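Side-chain contact in MATE family efflux transporter (Vibrio cholerae, PDB 6IDP), which probably exports drugs across the bacterial membrane as a MATE-family multidrug transporter whose conformational change depends on protons: residues Q308-A313 / M367-V372. Residues are numbered along the deposited sequence; the frame is centred on the assembly and turned at random.
Sequences QLVRIA and MLMVSV
Val310 meets Met369 and Val372 of 367-372 with one methyl each. With CG1 anti to the backbone N (chi1 168°), that methyl touches Met369 CE at 3.8 Å, while Val310 CG2 lies against the two methyls of Val372, 4.1 Å from Val372 CG2 and 4.2 Å from Val372 CG1. Met369 reaches across because its chain is bent at both chi2 (-60°) and chi3, which brings the terminal methyl closer to the facing helix than its CB direction alone would suggest. Further along, Ala313 CB points toward 367-372 and packs on Leu368 CD2 at 3.7 Å; the same Leu368 CD2 lies 3.8 Å from the backbone carbon Ala313 C. Within 367-372, Ser371 OG donates to Leu368 O at 2.8 Å, tilted from the carbonyl plane, and the same oxygen also accepts from Val372 N. Segments 308-313 and 367-372, on helices 303-330 and 360-375, run nearly antiparallel (157°), their axes 11.3 Å apart at closest approach. Tyr429 of helix 379-435 also touches both Val310 and Met369, so a third helix borders this pair. No hydrogen bond or charge pair joins the segments, so cohesion between them comes from non-directional apolar contact, mostly between methyls, in a buried setting.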
loop_
_atom_site.group_PDB
_atom_site.type_symbol
_atom_site.label_atom_id
_atom_site.label_comp_id
_atom_site.label_asym_id
_atom_site.label_seq_id
_atom_site.Cartn_x
_atom_site.Cartn_y
_atom_site.Cartn_z
ATOM N N GLN A 308 17.799 0.905 17.236
ATOM C CA GLN A 308 16.894 1.377 18.281
ATOM C C GLN A 308 15.499 1.711 17.732
ATOM O O GLN A 308 14.491 1.267 18.278
ATOM C CB GLN A 308 17.491 2.597 18.995
ATOM C CG GLN A 308 18.752 2.278 19.791
ATOM C CD GLN A 308 19.273 3.459 20.595
ATOM O OE1 GLN A 308 19.208 4.609 20.157
ATOM N NE2 GLN A 308 19.805 3.174 21.776
ATOM N N LEU A 309 15.448 2.481 16.650
ATOM C CA LEU A 309 14.175 2.912 16.069
ATOM C C LEU A 309 13.333 1.736 15.571
ATOM O O LEU A 309 12.107 1.737 15.710
ATOM C CB LEU A 309 14.418 3.897 14.922
ATOM C CG LEU A 309 13.185 4.475 14.225
ATOM C CD1 LEU A 309 12.294 5.218 15.213
ATOM C CD2 LEU A 309 13.600 5.387 13.080
ATOM N N VAL A 310 13.990 0.736 14.991
ATOM C CA VAL A 310 13.288 -0.440 14.493
ATOM C C VAL A 310 12.677 -1.234 15.648
ATOM O O VAL A 310 11.532 -1.686 15.567
ATOM C CB VAL A 310 14.222 -1.347 13.661
ATOM C CG1 VAL A 310 13.573 -2.703 13.398
ATOM C CG2 VAL A 310 14.579 -0.667 12.346
ATOM N N ARG A 311 13.436 -1.387 16.727
ATOM C CA ARG A 311 12.939 -2.097 17.899
ATOM C C ARG A 311 11.787 -1.337 18.551
ATOM O O ARG A 311 10.822 -1.946 19.012
ATOM C CB ARG A 311 14.070 -2.335 18.902
ATOM C CG ARG A 311 14.999 -3.472 18.502
ATOM C CD ARG A 311 16.211 -3.571 19.411
ATOM N NE ARG A 311 16.991 -4.775 19.137
ATOM C CZ ARG A 311 16.906 -5.898 19.843
ATOM N NH1 ARG A 311 16.078 -5.973 20.876
ATOM N NH2 ARG A 311 17.651 -6.945 19.519
ATOM N N ILE A 312 11.891 -0.012 18.584
ATOM C CA ILE A 312 10.797 0.830 19.061
ATOM C C ILE A 312 9.547 0.594 18.219
ATOM O O ILE A 312 8.456 0.398 18.751
ATOM C CB ILE A 312 11.167 2.329 19.024
ATOM C CG1 ILE A 312 12.236 2.643 20.068
ATOM C CG2 ILE A 312 9.940 3.196 19.268
ATOM C CD1 ILE A 312 12.711 4.083 20.035
ATOM N N ALA A 313 9.722 0.600 16.901
ATOM C CA ALA A 313 8.625 0.353 15.972
ATOM C C ALA A 313 7.999 -1.022 16.187
ATOM O O ALA A 313 6.776 -1.164 16.160
ATOM C CB ALA A 313 9.111 0.490 14.537
ATOM N N MET A 367 5.309 -6.979 7.717
ATOM C CA MET A 367 5.154 -5.777 6.905
ATOM C C MET A 367 6.263 -4.776 7.203
ATOM O O MET A 367 6.810 -4.147 6.300
ATOM C CB MET A 367 3.793 -5.129 7.157
ATOM C CG MET A 367 2.606 -5.984 6.740
ATOM S SD MET A 367 1.038 -5.366 7.399
ATOM C CE MET A 367 0.990 -3.724 6.692
ATOM N N LEU A 368 6.583 -4.639 8.484
ATOM C CA LEU A 368 7.588 -3.692 8.945
ATOM C C LEU A 368 8.972 -4.071 8.432
ATOM O O LEU A 368 9.722 -3.224 7.950
ATOM C CB LEU A 368 7.591 -3.630 10.473
ATOM C CG LEU A 368 7.657 -2.258 11.143
ATOM C CD1 LEU A 368 6.470 -1.403 10.733
ATOM C CD2 LEU A 368 7.703 -2.424 12.653
ATOM N N MET A 369 9.295 -5.355 8.533
ATOM C CA MET A 369 10.603 -5.850 8.129
ATOM C C MET A 369 10.829 -5.699 6.624
ATOM O O MET A 369 11.953 -5.436 6.192
ATOM C CB MET A 369 10.772 -7.309 8.554
ATOM C CG MET A 369 10.811 -7.516 10.066
ATOM S SD MET A 369 12.168 -6.636 10.872
ATOM C CE MET A 369 11.334 -5.207 11.558
ATOM N N VAL A 370 9.767 -5.857 5.834
ATOM C CA VAL A 370 9.857 -5.655 4.390
ATOM C C VAL A 370 10.251 -4.215 4.075
ATOM O O VAL A 370 11.182 -3.971 3.307
ATOM C CB VAL A 370 8.526 -5.984 3.669
ATOM C CG1 VAL A 370 8.541 -5.444 2.240
ATOM C CG2 VAL A 370 8.277 -7.483 3.666
ATOM N N SER A 371 9.546 -3.266 4.684
ATOM C CA SER A 371 9.803 -1.851 4.446
ATOM C C SER A 371 11.177 -1.429 4.965
ATOM O O SER A 371 11.827 -0.568 4.377
ATOM C CB SER A 371 8.711 -0.994 5.090
ATOM O OG SER A 371 8.779 -1.065 6.503
ATOM N N VAL A 372 11.613 -2.039 6.064
ATOM C CA VAL A 372 12.919 -1.739 6.641
ATOM C C VAL A 372 14.042 -2.276 5.752
ATOM O O VAL A 372 15.037 -1.590 5.514
ATOM C CB VAL A 372 13.055 -2.318 8.068
ATOM C CG1 VAL A 372 14.515 -2.348 8.508
ATOM C CG2 VAL A 372 12.216 -1.510 9.050
#